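Local coordinates for mitochondrial dynamics protein MID49 (Mus musculus, PDB 4WOY) that recruits the fission mediator DNM1L (Drp1) to the mitochondrial outer membrane, regulates its GTPase activity and is required for mitochondrial fission, at residues L6-V14 and R230-R240; L277-L287 and I311-L322. The protein carries 1 engineered substitution. All coordinates share one frame; numbering follows the deposited sequence.

Contact 1: L6-V14 and R230-R240; sequences LLAFERKHV and RLLLLLCGICR
Glu10 reaches out of helix 6-14 to meet Arg230 of helix 230-240 in a salt bridge. The main link runs from Arg230 NE to Glu10 OE2, 2.6 Å and fairly straight, approaching on the syn side of the carboxylate and close to the guanidinium plane. A second, weak bond joins Arg230 NH2 to Glu10 OE1 at 2.9 Å. The two flat groups are turned 49° against each other, which makes this a twisted pair and not a coplanar fork. Arg230 NH2 also pairs with Glu269, so two carboxylates hold the guanidinium, while Leu7 CD2 comes up at its edge.

The apolar part centres on Leu234, a knob among Leu6, Phe9, Glu10 and Val14. Its branches divide the work: Leu234 CD1 meets Leu6 CD2 at 3.7 Å, and Leu234 CD2 lies at the edge of the Phe9 ring, 3.8 Å from Phe9 CD2. The CB of Phe9 points toward helix 230-240, and with CG trans to the backbone N (chi1 179°) the ring brings Phe9 CE2 3.4 Å from Ile238 CG1. Val14, on the last turn of segment 6-14, sets CG1 against Leu233 CB at 3.9 Å and CG2 against Leu234 CD2. Phe329, at the C terminus, meets the Phe9 ring at a shallow angle.

This is a knob-into-hole helix crossing at 71°, joining the N-terminal helix to the helical part of a nucleotidyltransferase-like fold.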
loop_
_atom_site.group_PDB
_atom_site.type_symbol
_atom_site.label_atom_id
_atom_site.label_comp_id
_atom_site.label_asym_id
_atom_site.label_seq_id
_atom_site.Cartn_x
_atom_site.Cartn_y
_atom_site.Cartn_z
ATOM N N LEU A 6 -19.693 -13.067 13.115
ATOM C CA LEU A 6 -18.853 -12.496 12.082
ATOM C C LEU A 6 -19.428 -11.175 11.629
ATOM O O LEU A 6 -18.714 -10.200 11.495
ATOM C CB LEU A 6 -18.739 -13.463 10.906
ATOM C CG LEU A 6 -17.805 -13.004 9.792
ATOM C CD1 LEU A 6 -16.956 -14.176 9.317
ATOM C CD2 LEU A 6 -18.600 -12.368 8.657
ATOM N N LEU A 7 -20.737 -11.158 11.410
ATOM C CA LEU A 7 -21.444 -9.953 10.986
ATOM C C LEU A 7 -21.363 -8.902 12.072
ATOM O O LEU A 7 -21.206 -7.711 11.787
ATOM C CB LEU A 7 -22.898 -10.264 10.661
ATOM C CG LEU A 7 -23.189 -11.150 9.445
ATOM C CD1 LEU A 7 -24.677 -11.200 9.175
ATOM C CD2 LEU A 7 -22.441 -10.692 8.206
ATOM N N ALA A 8 -21.464 -9.361 13.317
ATOM C CA ALA A 8 -21.377 -8.478 14.477
ATOM C C ALA A 8 -19.990 -7.814 14.586
ATOM O O ALA A 8 -19.875 -6.600 14.778
ATOM C CB ALA A 8 -21.709 -9.261 15.757
ATOM N N PHE A 9 -18.941 -8.607 14.431
ATOM C CA PHE A 9 -17.578 -8.077 14.434
ATOM C C PHE A 9 -17.370 -7.069 13.303
ATOM O O PHE A 9 -16.783 -5.992 13.497
ATOM C CB PHE A 9 -16.571 -9.219 14.325
ATOM C CG PHE A 9 -15.149 -8.765 14.301
ATOM C CD1 PHE A 9 -14.464 -8.533 15.487
ATOM C CD2 PHE A 9 -14.489 -8.578 13.096
ATOM C CE1 PHE A 9 -13.151 -8.124 15.478
ATOM C CE2 PHE A 9 -13.182 -8.160 13.070
ATOM C CZ PHE A 9 -12.505 -7.929 14.272
ATOM N N GLU A 10 -17.861 -7.422 12.122
ATOM C CA GLU A 10 -17.762 -6.550 10.964
ATOM C C GLU A 10 -18.466 -5.216 11.290
ATOM O O GLU A 10 -17.934 -4.118 11.062
ATOM C CB GLU A 10 -18.373 -7.250 9.743
ATOM C CG GLU A 10 -18.354 -6.462 8.439
ATOM C CD GLU A 10 -18.955 -7.251 7.284
ATOM O OE1 GLU A 10 -20.198 -7.427 7.247
ATOM O OE2 GLU A 10 -18.180 -7.705 6.419
ATOM N N ARG A 11 -19.658 -5.336 11.867
ATOM C CA ARG A 11 -20.476 -4.188 12.209
ATOM C C ARG A 11 -19.704 -3.283 13.175
ATOM O O ARG A 11 -19.629 -2.073 12.985
ATOM C CB ARG A 11 -21.785 -4.662 12.858
ATOM C CG ARG A 11 -22.750 -3.567 13.254
ATOM C CD ARG A 11 -24.041 -4.070 13.985
ATOM N NE ARG A 11 -23.933 -3.986 15.443
ATOM C CZ ARG A 11 -23.887 -5.006 16.292
ATOM N NH1 ARG A 11 -23.936 -6.263 15.868
ATOM N NH2 ARG A 11 -23.792 -4.756 17.589
ATOM N N LYS A 12 -19.116 -3.894 14.198
ATOM C CA LYS A 12 -18.463 -3.164 15.289
ATOM C C LYS A 12 -17.015 -2.721 15.040
ATOM O O LYS A 12 -16.598 -1.711 15.594
ATOM C CB LYS A 12 -18.518 -3.982 16.592
ATOM C CG LYS A 12 -19.924 -4.172 17.153
ATOM C CD LYS A 12 -19.975 -5.074 18.382
ATOM C CE LYS A 12 -20.263 -6.520 18.035
ATOM N NZ LYS A 12 -20.806 -7.256 19.202
ATOM N N HIS A 13 -16.222 -3.494 14.296
ATOM C CA HIS A 13 -14.788 -3.179 14.197
ATOM C C HIS A 13 -14.257 -3.041 12.781
ATOM O O HIS A 13 -13.085 -2.726 12.585
ATOM C CB HIS A 13 -13.959 -4.208 14.977
ATOM C CG HIS A 13 -14.342 -4.288 16.420
ATOM N ND1 HIS A 13 -15.013 -5.370 16.954
ATOM C CD2 HIS A 13 -14.215 -3.391 17.424
ATOM C CE1 HIS A 13 -15.254 -5.146 18.233
ATOM N NE2 HIS A 13 -14.779 -3.953 18.543
ATOM N N VAL A 14 -15.083 -3.330 11.793
ATOM C CA VAL A 14 -14.642 -3.130 10.426
ATOM C C VAL A 14 -15.306 -1.927 9.749
ATOM O O VAL A 14 -14.625 -1.034 9.263
ATOM C CB VAL A 14 -14.878 -4.398 9.581
ATOM C CG1 VAL A 14 -14.406 -4.187 8.148
ATOM C CG2 VAL A 14 -14.169 -5.555 10.206
ATOM N N ARG A 230 -14.849 -7.580 0.782
ATOM C CA ARG A 230 -15.391 -7.512 2.121
ATOM C C ARG A 230 -14.593 -8.441 3.064
ATOM O O ARG A 230 -14.298 -8.078 4.210
ATOM C CB ARG A 230 -16.877 -7.864 2.069
ATOM C CG ARG A 230 -17.553 -7.943 3.391
ATOM C CD ARG A 230 -19.024 -7.577 3.257
ATOM N NE ARG A 230 -19.774 -8.143 4.366
ATOM C CZ ARG A 230 -21.026 -8.548 4.275
ATOM N NH1 ARG A 230 -21.673 -8.434 3.121
ATOM N NH2 ARG A 230 -21.622 -9.066 5.342
ATOM N N LEU A 231 -14.232 -9.625 2.568
ATOM C CA LEU A 231 -13.435 -10.580 3.337
ATOM C C LEU A 231 -12.024 -10.057 3.612
ATOM O O LEU A 231 -11.454 -10.302 4.678
ATOM C CB LEU A 231 -13.360 -11.939 2.620
ATOM C CG LEU A 231 -12.406 -12.937 3.303
ATOM C CD1 LEU A 231 -12.922 -13.321 4.673
ATOM C CD2 LEU A 231 -12.158 -14.190 2.466
ATOM N N LEU A 232 -11.443 -9.364 2.643
ATOM C CA LEU A 232 -10.104 -8.831 2.862
ATOM C C LEU A 232 -10.138 -7.826 4.036
ATOM O O LEU A 232 -9.241 -7.827 4.888
ATOM C CB LEU A 232 -9.537 -8.197 1.576
ATOM C CG LEU A 232 -8.261 -7.364 1.697
ATOM C CD1 LEU A 232 -7.087 -8.182 2.257
ATOM C CD2 LEU A 232 -7.930 -6.786 0.337
ATOM N N LEU A 233 -11.188 -7.007 4.095
ATOM C CA LEU A 233 -11.322 -6.012 5.170
ATOM C C LEU A 233 -11.502 -6.665 6.541
ATOM O O LEU A 233 -10.937 -6.203 7.525
ATOM C CB LEU A 233 -12.481 -5.065 4.880
ATOM C CG LEU A 233 -12.055 -4.005 3.874
ATOM C CD1 LEU A 233 -13.265 -3.249 3.309
ATOM C CD2 LEU A 233 -11.060 -3.052 4.509
ATOM N N LEU A 234 -12.265 -7.754 6.579
ATOM C CA LEU A 234 -12.400 -8.573 7.786
ATOM C C LEU A 234 -11.061 -9.108 8.282
ATOM O O LEU A 234 -10.718 -8.982 9.468
ATOM C CB LEU A 234 -13.314 -9.763 7.530
ATOM C CG LEU A 234 -14.763 -9.501 7.850
ATOM C CD1 LEU A 234 -15.562 -10.667 7.350
ATOM C CD2 LEU A 234 -14.910 -9.301 9.356
ATOM N N LEU A 235 -10.326 -9.734 7.374
ATOM C CA LEU A 235 -9.074 -10.358 7.749
ATOM C C LEU A 235 -8.149 -9.320 8.312
ATOM O O LEU A 235 -7.448 -9.571 9.290
ATOM C CB LEU A 235 -8.413 -11.066 6.564
ATOM C CG LEU A 235 -9.158 -12.285 6.060
ATOM C CD1 LEU A 235 -8.655 -12.685 4.670
ATOM C CD2 LEU A 235 -9.020 -13.406 7.059
ATOM N N CYS A 236 -8.161 -8.141 7.698
ATOM C CA CYS A 236 -7.302 -7.059 8.146
ATOM C C CYS A 236 -7.663 -6.638 9.562
ATOM O O CYS A 236 -6.779 -6.470 10.411
ATOM C CB CYS A 236 -7.413 -5.850 7.213
ATOM S SG CYS A 236 -6.438 -5.935 5.713
ATOM N N GLY A 237 -8.963 -6.464 9.812
ATOM C CA GLY A 237 -9.429 -5.985 11.105
ATOM C C GLY A 237 -9.088 -6.926 12.247
ATOM O O GLY A 237 -8.741 -6.506 13.342
ATOM N N ILE A 238 -9.160 -8.215 11.970
ATOM C CA ILE A 238 -8.841 -9.223 12.955
ATOM C C ILE A 238 -7.361 -9.293 13.251
ATOM O O ILE A 238 -6.962 -9.401 14.406
ATOM C CB ILE A 238 -9.349 -10.585 12.493
ATOM C CG1 ILE A 238 -10.851 -10.615 12.722
ATOM C CG2 ILE A 238 -8.709 -11.694 13.274
ATOM C CD1 ILE A 238 -11.458 -11.884 12.422
ATOM N N CYS A 239 -6.544 -9.220 12.211
ATOM C CA CYS A 239 -5.098 -9.293 12.394
ATOM C C CYS A 239 -4.580 -8.065 13.126
ATOM O O CYS A 239 -3.592 -8.152 13.850
ATOM C CB CYS A 239 -4.392 -9.466 11.042
ATOM S SG CYS A 239 -4.691 -11.082 10.284
ATOM N N ARG A 240 -5.253 -6.928 12.955
ATOM C CA ARG A 240 -4.862 -5.722 13.673
ATOM C C ARG A 240 -5.212 -5.896 15.150
ATOM O O ARG A 240 -4.560 -5.336 16.021
ATOM C CB ARG A 240 -5.561 -4.477 13.122
ATOM C CG ARG A 240 -4.921 -3.840 11.918
ATOM C CD ARG A 240 -5.581 -2.487 11.630
ATOM N NE ARG A 240 -7.042 -2.543 11.708
ATOM C CZ ARG A 240 -7.865 -2.793 10.688
ATOM N NH1 ARG A 240 -7.384 -3.019 9.471
ATOM N NH2 ARG A 240 -9.180 -2.807 10.893
#

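Contact 2: L277-L287 and I311-L322; sequences LQALEFLVGSL and IDDIGYVLYSGL
Leu287 lies against four residues of segment 311-322 and can be followed outward from its backbone. Its CB stands 4.0 Å from Ile311 CG2. The side chain leaves with CG opposite the carbonyl carbon (chi1 -77°), and at CG it forks. Leu287 CD2 turns back to the same methyl, Ile311 CG2, at 3.8 Å, the two side chains lying alongside and pointing opposite ways. Leu287 CD1 meets Ile314 CG2 at 3.6 Å, with the side chains nearly perpendicular, touches Gly315 CA, and ends 3.9 Å from Leu318 CD1.

Leu318 carries the packing on toward the start of helix 277-287. Its CB meets Val284 CG2 at 3.6 Å, while its CD1 also rests against Leu283 CB at 4.0 Å. Residues 320-322 are poorly ordered, so detail there is doubtful; as modelled, Gly321 brings its backbone against Leu277 and Leu280, and Leu322 lies near Leu277 and Glu281 on the solvent-facing side.

The helices run nearly antiparallel, at 152°, within the Mab-21 HhH/H2TH-like region, and Leu283 also packs on helix 250-261. The contact is largely apolar, with some backbone and the Glu281 side chain beside Leu322, and the two segments share neither hydrogen bonds nor salt bridges. Its hold therefore rests mainly on shape and burial of leucine, isoleucine and valine.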
loop_
_atom_site.group_PDB
_atom_site.type_symbol
_atom_site.label_atom_id
_atom_site.label_comp_id
_atom_site.label_asym_id
_atom_site.label_seq_id
_atom_site.Cartn_x
_atom_site.Cartn_y
_atom_site.Cartn_z
ATOM N N LEU A 277 -12.994 -18.947 7.142
ATOM C CA LEU A 277 -12.293 -20.047 7.793
ATOM C C LEU A 277 -11.280 -20.634 6.811
ATOM O O LEU A 277 -10.127 -20.898 7.170
ATOM C CB LEU A 277 -13.265 -21.124 8.280
ATOM C CG LEU A 277 -14.266 -20.645 9.342
ATOM C CD1 LEU A 277 -15.245 -21.742 9.795
ATOM C CD2 LEU A 277 -13.581 -19.989 10.522
ATOM N N GLN A 278 -11.697 -20.765 5.559
ATOM C CA GLN A 278 -10.806 -21.218 4.500
ATOM C C GLN A 278 -9.545 -20.353 4.373
ATOM O O GLN A 278 -8.474 -20.879 4.087
ATOM C CB GLN A 278 -11.533 -21.235 3.162
ATOM C CG GLN A 278 -10.929 -22.190 2.187
ATOM C CD GLN A 278 -11.529 -22.052 0.819
ATOM O OE1 GLN A 278 -12.605 -21.479 0.664
ATOM N NE2 GLN A 278 -10.855 -22.609 -0.184
ATOM N N ALA A 279 -9.690 -19.038 4.540
ATOM C CA ALA A 279 -8.540 -18.126 4.565
ATOM C C ALA A 279 -7.587 -18.415 5.721
ATOM O O ALA A 279 -6.374 -18.418 5.541
ATOM C CB ALA A 279 -8.999 -16.691 4.644
ATOM N N LEU A 280 -8.127 -18.635 6.913
ATOM C CA LEU A 280 -7.278 -18.924 8.054
ATOM C C LEU A 280 -6.533 -20.224 7.785
ATOM O O LEU A 280 -5.373 -20.381 8.167
ATOM C CB LEU A 280 -8.077 -19.035 9.350
ATOM C CG LEU A 280 -8.832 -17.817 9.881
ATOM C CD1 LEU A 280 -9.136 -18.033 11.349
ATOM C CD2 LEU A 280 -8.098 -16.517 9.666
ATOM N N GLU A 281 -7.237 -21.165 7.164
ATOM C CA GLU A 281 -6.668 -22.453 6.833
ATOM C C GLU A 281 -5.496 -22.309 5.892
ATOM O O GLU A 281 -4.450 -22.943 6.070
ATOM C CB GLU A 281 -7.717 -23.349 6.187
ATOM C CG GLU A 281 -8.505 -24.169 7.181
ATOM C CD GLU A 281 -9.643 -24.951 6.545
ATOM O OE1 GLU A 281 -9.689 -25.059 5.292
ATOM O OE2 GLU A 281 -10.493 -25.459 7.305
ATOM N N PHE A 282 -5.690 -21.471 4.884
ATOM C CA PHE A 282 -4.675 -21.247 3.885
ATOM C C PHE A 282 -3.475 -20.563 4.535
ATOM O O PHE A 282 -2.319 -20.923 4.271
ATOM C CB PHE A 282 -5.235 -20.415 2.728
ATOM C CG PHE A 282 -4.235 -20.155 1.652
ATOM C CD1 PHE A 282 -3.928 -21.142 0.736
ATOM C CD2 PHE A 282 -3.574 -18.942 1.574
ATOM C CE1 PHE A 282 -2.983 -20.925 -0.236
ATOM C CE2 PHE A 282 -2.631 -18.719 0.589
ATOM C CZ PHE A 282 -2.336 -19.718 -0.312
ATOM N N LEU A 283 -3.755 -19.609 5.418
ATOM C CA LEU A 283 -2.690 -18.884 6.104
ATOM C C LEU A 283 -1.840 -19.849 6.925
ATOM O O LEU A 283 -0.604 -19.852 6.805
ATOM C CB LEU A 283 -3.278 -17.793 6.995
ATOM C CG LEU A 283 -3.400 -16.405 6.383
ATOM C CD1 LEU A 283 -4.369 -15.537 7.174
ATOM C CD2 LEU A 283 -2.052 -15.750 6.370
ATOM N N VAL A 284 -2.503 -20.707 7.706
ATOM C CA VAL A 284 -1.810 -21.658 8.562
ATOM C C VAL A 284 -0.950 -22.622 7.739
ATOM O O VAL A 284 0.175 -22.948 8.123
ATOM C CB VAL A 284 -2.817 -22.460 9.431
ATOM C CG1 VAL A 284 -2.213 -23.767 9.918
ATOM C CG2 VAL A 284 -3.281 -21.632 10.631
ATOM N N GLY A 285 -1.452 -23.022 6.578
ATOM C CA GLY A 285 -0.701 -23.886 5.684
ATOM C C GLY A 285 0.507 -23.153 5.125
ATOM O O GLY A 285 1.602 -23.696 5.090
ATOM N N SER A 286 0.300 -21.905 4.706
ATOM C CA SER A 286 1.375 -21.071 4.183
ATOM C C SER A 286 2.469 -20.868 5.216
ATOM O O SER A 286 3.658 -20.845 4.886
ATOM C CB SER A 286 0.842 -19.702 3.764
ATOM O OG SER A 286 -0.280 -19.818 2.893
ATOM N N LEU A 287 2.050 -20.737 6.473
ATOM C CA LEU A 287 2.971 -20.504 7.571
ATOM C C LEU A 287 3.862 -21.700 7.854
ATOM O O LEU A 287 5.067 -21.543 8.064
ATOM C CB LEU A 287 2.197 -20.140 8.835
ATOM C CG LEU A 287 1.647 -18.729 8.929
ATOM C CD1 LEU A 287 0.594 -18.634 10.022
ATOM C CD2 LEU A 287 2.791 -17.812 9.240
ATOM N N ILE A 311 6.734 -16.743 12.632
ATOM C CA ILE A 311 5.856 -17.651 11.924
ATOM C C ILE A 311 5.209 -18.667 12.855
ATOM O O ILE A 311 4.003 -18.889 12.815
ATOM C CB ILE A 311 6.641 -18.389 10.837
ATOM C CG1 ILE A 311 6.922 -17.440 9.672
ATOM C CG2 ILE A 311 5.894 -19.608 10.375
ATOM C CD1 ILE A 311 7.798 -18.034 8.614
ATOM N N ASP A 312 6.016 -19.250 13.725
ATOM C CA ASP A 312 5.534 -20.254 14.655
ATOM C C ASP A 312 4.514 -19.633 15.598
ATOM O O ASP A 312 3.535 -20.264 15.988
ATOM C CB ASP A 312 6.695 -20.868 15.439
ATOM C CG ASP A 312 7.564 -21.776 14.584
ATOM O OD1 ASP A 312 7.109 -22.207 13.496
ATOM O OD2 ASP A 312 8.700 -22.075 15.012
ATOM N N ASP A 313 4.741 -18.376 15.947
ATOM C CA ASP A 313 3.889 -17.702 16.909
ATOM C C ASP A 313 2.537 -17.353 16.283
ATOM O O ASP A 313 1.490 -17.525 16.906
ATOM C CB ASP A 313 4.585 -16.441 17.434
ATOM C CG ASP A 313 4.118 -16.051 18.814
ATOM O OD1 ASP A 313 3.062 -15.395 18.917
ATOM O OD2 ASP A 313 4.803 -16.406 19.794
ATOM N N ILE A 314 2.580 -16.850 15.054
ATOM C CA ILE A 314 1.378 -16.534 14.293
ATOM C C ILE A 314 0.541 -17.795 14.074
ATOM O O ILE A 314 -0.686 -17.768 14.136
ATOM C CB ILE A 314 1.743 -15.895 12.926
ATOM C CG1 ILE A 314 2.530 -14.596 13.135
ATOM C CG2 ILE A 314 0.494 -15.658 12.110
ATOM C CD1 ILE A 314 3.043 -13.947 11.871
ATOM N N GLY A 315 1.230 -18.906 13.848
ATOM C CA GLY A 315 0.592 -20.176 13.585
ATOM C C GLY A 315 -0.271 -20.605 14.747
ATOM O O GLY A 315 -1.408 -21.045 14.558
ATOM N N TYR A 316 0.257 -20.480 15.958
ATOM C CA TYR A 316 -0.478 -20.972 17.109
ATOM C C TYR A 316 -1.625 -20.060 17.483
ATOM O O TYR A 316 -2.561 -20.509 18.130
ATOM C CB TYR A 316 0.444 -21.190 18.316
ATOM C CG TYR A 316 1.012 -22.592 18.359
ATOM C CD1 TYR A 316 0.877 -23.455 17.264
ATOM C CD2 TYR A 316 1.627 -23.081 19.507
ATOM C CE1 TYR A 316 1.370 -24.752 17.297
ATOM C CE2 TYR A 316 2.127 -24.381 19.553
ATOM C CZ TYR A 316 1.995 -25.210 18.444
ATOM O OH TYR A 316 2.487 -26.498 18.487
ATOM N N VAL A 317 -1.543 -18.783 17.124
ATOM C CA VAL A 317 -2.696 -17.882 17.255
ATOM C C VAL A 317 -3.797 -18.225 16.236
ATOM O O VAL A 317 -4.986 -18.179 16.547
ATOM C CB VAL A 317 -2.291 -16.390 17.090
ATOM C CG1 VAL A 317 -3.530 -15.479 17.034
ATOM C CG2 VAL A 317 -1.375 -15.963 18.219
ATOM N N LEU A 318 -3.390 -18.584 15.025
ATOM C CA LEU A 318 -4.326 -18.859 13.939
ATOM C C LEU A 318 -4.964 -20.254 14.001
ATOM O O LEU A 318 -5.790 -20.584 13.158
ATOM C CB LEU A 318 -3.646 -18.645 12.580
ATOM C CG LEU A 318 -3.349 -17.166 12.310
ATOM C CD1 LEU A 318 -2.829 -16.925 10.911
ATOM C CD2 LEU A 318 -4.583 -16.307 12.590
ATOM N N TYR A 319 -4.580 -21.065 14.981
ATOM C CA TYR A 319 -5.153 -22.400 15.188
ATOM C C TYR A 319 -6.690 -22.495 15.039
ATOM O O TYR A 319 -7.210 -23.474 14.510
ATOM C CB TYR A 319 -4.828 -22.857 16.621
ATOM C CG TYR A 319 -5.706 -22.093 17.597
ATOM C CD1 TYR A 319 -5.496 -20.741 17.818
ATOM C CD2 TYR A 319 -6.798 -22.684 18.209
ATOM C CE1 TYR A 319 -6.300 -20.015 18.634
ATOM C CE2 TYR A 319 -7.619 -21.957 19.035
ATOM C CZ TYR A 319 -7.356 -20.619 19.244
ATOM O OH TYR A 319 -8.153 -19.860 20.065
ATOM N N SER A 320 -7.401 -21.449 15.451
ATOM C CA SER A 320 -8.831 -21.526 15.744
ATOM C C SER A 320 -9.793 -21.660 14.586
ATOM O O SER A 320 -10.993 -21.677 14.829
ATOM C CB SER A 320 -9.252 -20.310 16.566
ATOM O OG SER A 320 -9.009 -19.114 15.864
ATOM N N GLY A 321 -9.317 -21.759 13.348
ATOM C CA GLY A 321 -10.247 -21.638 12.238
ATOM C C GLY A 321 -11.406 -22.626 12.165
ATOM O O GLY A 321 -12.548 -22.183 12.166
ATOM N N LEU A 322 -11.183 -23.935 12.146
ATOM C CA LEU A 322 -12.351 -24.827 12.180
ATOM C C LEU A 322 -12.774 -25.198 13.600
ATOM O O LEU A 322 -13.965 -25.276 13.898
ATOM C CB LEU A 322 -12.133 -26.107 11.368
ATOM C CG LEU A 322 -12.016 -26.015 9.847
ATOM C CD1 LEU A 322 -11.766 -27.400 9.264
ATOM C CD2 LEU A 322 -13.253 -25.375 9.224
#

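Overall arrangement
From the N terminus, helix 2-14 comes first, and contact 1 lays it on helix 228-241, closing a loop of 215 residues that contains the large mixed sheet. The chain then runs through helix 250-261 into helix 272-288, and contact 2 closes a much shorter loop of 23 residues by folding helix 308-317 back on it. The two loops follow one another in series, neither nesting nor crossing. Their centres are about 17 Å apart, and they meet where Leu235 of helix 228-241 packs on Ala279 and Leu280 of helix 272-288. Together they join the N-terminal helix and the C-terminal helix 308-317 to helices 228-241 and 272-288 of this part of the protein, predicted to be cytoplasmic.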